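Local coordinates for uncharacterized conserved protein YiiM (Geobacillus stearothermophilus, PDB 5YHH), which is a MOSC-domain protein linked to hydroxylaminopurine resistance, probably an oxidoreductase that binds a molybdenum cofactor at its putative catalytic site, at residues Val118-Gln123 against Ala205-Thr210. Numbering follows the deposited sequence.
Sequences VSQPRQ and ASWRET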
ATOM      1  N   VAL A 118       8.974  -0.579   1.982  1.00 25.25           N
ATOM      2  CA  VAL A 118       7.784   0.260   2.216  1.00 25.01           C
ATOM      3  C   VAL A 118       8.123   1.713   1.950  1.00 25.43           C
ATOM      4  O   VAL A 118       9.115   2.223   2.470  1.00 27.05           O
ATOM      5  CB  VAL A 118       7.243   0.079   3.669  1.00 25.22           C
ATOM      6  CG1 VAL A 118       6.022   0.976   3.932  1.00 25.52           C
ATOM      7  CG2 VAL A 118       6.885  -1.391   3.929  1.00 24.76           C
ATOM      8  N   SER A 119       7.306   2.357   1.131  1.00 25.37           N
ATOM      9  CA  SER A 119       7.556   3.721   0.648  1.00 26.64           C
ATOM     10  C   SER A 119       6.570   4.789   1.102  1.00 26.71           C
ATOM     11  O   SER A 119       6.940   5.954   1.235  1.00 28.26           O
ATOM     12  CB  SER A 119       7.555   3.721  -0.873  1.00 26.69           C
ATOM     13  OG  SER A 119       6.304   3.330  -1.402  1.00 24.67           O
ATOM     14  N   GLN A 120       5.308   4.394   1.280  1.00 26.83           N
ATOM     15  CA  GLN A 120       4.240   5.307   1.659  1.00 26.92           C
ATOM     16  C   GLN A 120       2.934   4.551   1.972  1.00 25.42           C
ATOM     17  O   GLN A 120       2.737   3.427   1.499  1.00 23.70           O
ATOM     18  CB  GLN A 120       3.973   6.288   0.513  1.00 28.20           C
ATOM     19  CG  GLN A 120       3.526   5.641  -0.793  1.00 28.21           C
ATOM     20  CD  GLN A 120       2.942   6.659  -1.781  1.00 30.59           C
ATOM     21  OE1 GLN A 120       3.683   7.379  -2.386  1.00 28.40           O
ATOM     22  NE2 GLN A 120       1.593   6.724  -1.903  1.00 25.25           N
ATOM     23  N   PRO A 121       2.035   5.176   2.759  1.00 25.78           N
ATOM     24  CA  PRO A 121       0.639   4.727   2.841  1.00 24.84           C
ATOM     25  C   PRO A 121      -0.053   4.857   1.497  1.00 24.99           C
ATOM     26  O   PRO A 121       0.388   5.615   0.639  1.00 25.80           O
ATOM     27  CB  PRO A 121       0.015   5.712   3.852  1.00 26.73           C
ATOM     28  CG  PRO A 121       1.175   6.325   4.543  1.00 26.72           C
ATOM     29  CD  PRO A 121       2.223   6.431   3.516  1.00 26.66           C
ATOM     30  N   ARG A 122      -1.101   4.080   1.292  1.00 25.54           N
ATOM     31  CA  ARG A 122      -1.933   4.176   0.113  1.00 25.63           C
ATOM     32  C   ARG A 122      -3.093   5.093   0.495  1.00 26.59           C
ATOM     33  O   ARG A 122      -3.628   5.004   1.574  1.00 23.77           O
ATOM     34  CB  ARG A 122      -2.448   2.778  -0.272  1.00 25.54           C
ATOM     35  CG  ARG A 122      -3.433   2.729  -1.446  1.00 28.30           C
ATOM     36  CD  ARG A 122      -4.886   2.759  -1.016  1.00 33.78           C
ATOM     37  NE  ARG A 122      -5.806   2.665  -2.166  1.00 37.69           N
ATOM     38  CZ  ARG A 122      -6.239   1.522  -2.717  1.00 39.65           C
ATOM     39  NH1 ARG A 122      -5.871   0.309  -2.227  1.00 36.97           N
ATOM     40  NH2 ARG A 122      -7.061   1.595  -3.769  1.00 38.55           N
ATOM     41  N   GLN A 123      -3.428   6.025  -0.380  1.00 27.99           N
ATOM     42  CA  GLN A 123      -4.518   6.942  -0.104  1.00 29.96           C
ATOM     43  C   GLN A 123      -5.809   6.413  -0.727  1.00 29.20           C
ATOM     44  O   GLN A 123      -5.792   5.862  -1.829  1.00 29.02           O
ATOM     45  CB  GLN A 123      -4.204   8.300  -0.681  1.00 30.80           C
ATOM     46  CG  GLN A 123      -2.973   8.933  -0.101  1.00 34.34           C
ATOM     47  CD  GLN A 123      -2.619  10.182  -0.829  1.00 38.13           C
ATOM     48  OE1 GLN A 123      -1.792  10.162  -1.728  1.00 43.75           O
ATOM     49  NE2 GLN A 123      -3.252  11.284  -0.461  1.00 39.70           N
ATOM     50  N   ALA A 205       8.825  10.496  -2.838  1.00 39.57           N
ATOM     51  CA  ALA A 205       9.047  11.918  -3.129  1.00 43.34           C
ATOM     52  C   ALA A 205       7.780  12.754  -2.937  1.00 44.00           C
ATOM     53  O   ALA A 205       7.834  13.826  -2.360  1.00 44.97           O
ATOM     54  CB  ALA A 205       9.585  12.100  -4.547  1.00 46.27           C
ATOM     55  N   SER A 206       6.640  12.258  -3.402  1.00 43.53           N
ATOM     56  CA  SER A 206       5.402  13.045  -3.336  1.00 45.33           C
ATOM     57  C   SER A 206       4.945  13.324  -1.886  1.00 43.30           C
ATOM     58  O   SER A 206       4.569  14.447  -1.569  1.00 45.15           O
ATOM     59  CB  SER A 206       4.285  12.369  -4.148  1.00 45.88           C
ATOM     60  OG  SER A 206       3.814  11.172  -3.537  1.00 45.38           O
ATOM     61  N   TRP A 207       5.011  12.321  -1.006  1.00 40.01           N
ATOM     62  CA  TRP A 207       4.675  12.527   0.414  1.00 39.27           C
ATOM     63  C   TRP A 207       5.641  13.503   1.077  1.00 41.64           C
ATOM     64  O   TRP A 207       5.211  14.338   1.891  1.00 43.09           O
ATOM     65  CB  TRP A 207       4.623  11.201   1.201  1.00 36.17           C
ATOM     66  CG  TRP A 207       3.339  10.526   0.976  1.00 34.43           C
ATOM     67  CD1 TRP A 207       2.855  10.110  -0.223  1.00 36.49           C
ATOM     68  CD2 TRP A 207       2.326  10.233   1.946  1.00 35.80           C
ATOM     69  NE1 TRP A 207       1.614   9.562  -0.072  1.00 37.22           N
ATOM     70  CE2 TRP A 207       1.255   9.626   1.252  1.00 37.62           C
ATOM     71  CE3 TRP A 207       2.226  10.398   3.323  1.00 34.37           C
ATOM     72  CZ2 TRP A 207       0.094   9.188   1.895  1.00 37.32           C
ATOM     73  CZ3 TRP A 207       1.060   9.965   3.970  1.00 35.14           C
ATOM     74  CH2 TRP A 207       0.004   9.384   3.251  1.00 35.15           C
ATOM     75  N   ARG A 208       6.929  13.390   0.736  1.00 41.75           N
ATOM     76  CA  ARG A 208       7.954  14.336   1.219  1.00 45.19           C
ATOM     77  C   ARG A 208       7.559  15.761   0.831  1.00 48.19           C
ATOM     78  O   ARG A 208       7.540  16.659   1.671  1.00 49.97           O
ATOM     79  CB  ARG A 208       9.351  13.971   0.677  1.00 45.74           C
ATOM     80  CG  ARG A 208      10.319  15.145   0.365  1.00 52.65           C
ATOM     81  CD  ARG A 208      11.755  14.634   0.089  1.00 55.49           C
ATOM     82  NE  ARG A 208      12.151  13.821   1.241  1.00 57.59           N
ATOM     83  CZ  ARG A 208      12.212  12.487   1.288  1.00 57.00           C
ATOM     84  NH1 ARG A 208      11.968  11.729   0.216  1.00 57.41           N
ATOM     85  NH2 ARG A 208      12.538  11.899   2.433  1.00 56.14           N
ATOM     86  N   GLU A 209       7.223  15.942  -0.441  1.00 49.78           N
ATOM     87  CA  GLU A 209       6.868  17.264  -0.968  1.00 54.44           C
ATOM     88  C   GLU A 209       5.680  17.848  -0.204  1.00 54.39           C
ATOM     89  O   GLU A 209       5.730  18.984   0.263  1.00 57.23           O
ATOM     90  CB  GLU A 209       6.568  17.192  -2.474  1.00 56.27           C
ATOM     91  CG  GLU A 209       7.819  16.921  -3.312  1.00 60.69           C
ATOM     92  CD  GLU A 209       7.546  16.822  -4.806  1.00 67.83           C
ATOM     93  OE1 GLU A 209       6.509  17.368  -5.280  1.00 72.57           O
ATOM     94  OE2 GLU A 209       8.398  16.218  -5.506  1.00 70.44           O
ATOM     95  N   THR A 210       4.633  17.042  -0.042  1.00 51.25           N
ATOM     96  CA  THR A 210       3.440  17.460   0.681  1.00 51.72           C
ATOM     97  C   THR A 210       3.742  17.912   2.114  1.00 52.64           C
ATOM     98  O   THR A 210       3.194  18.918   2.575  1.00 55.25           O
ATOM     99  CB  THR A 210       2.385  16.340   0.669  1.00 48.91           C
ATOM    100  OG1 THR A 210       2.020  16.081  -0.690  1.00 49.79           O
ATOM    101  CG2 THR A 210       1.146  16.733   1.468  1.00 48.64           C
TER
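Pro121 CD and Gln120 CB lie over one face of the Trp207 indole, while Gln123 sits at the ring's edge, near its plane. These contacts, CH-pi over the face, join the end of strand 114-121 and the loop that follows it, in the MOSC beta-sheet domain, to helix 205-213 of the C-terminal three-helix domain. Pro121 CD stands 3.6 Å from the centroid of the six-membered ring and only 9° off its normal. Proline suits the place because its CD, bonded to an electron-withdrawing nitrogen, carries somewhat polarised hydrogens to turn toward the pi cloud, and its compact, rigid ring offers apolar CH groups. The neighbouring Pro121 CG comes within 3.5 Å of Trp207 CH2. Over the five-membered ring lies Gln120 CB, 4.1 Å from that ring's centroid. Tryptophan is large enough to receive both neighbours side by side, its CG being anti to the carbonyl carbon (chi1 -80°) as the indole reaches from the helix to the strand. Tyr184 of helix 177-185 also stacks with Trp207, tying the indole to its own domain. At the edge, Gln123 CG meets Trp207 CZ2 at 3.7 Å, and the amide of Gln123 is turned nearly upright to the ring.

No hydrogen bond joins the two segments, and the polar end of Gln120 is satisfied otherwise. Its OE1 bonds to Ser204 OG, just before the helix, a further link between the two parts of the fold. The Gln120 amide, steeply inclined to the indole, brings NE2 to the rim, 3.4 Å from Trp207 NE1; both are donors, so this is mere proximity. Gln120 NE2 instead donates to Pro121 O at 3.0 Å, with an N-H...O angle of 143°.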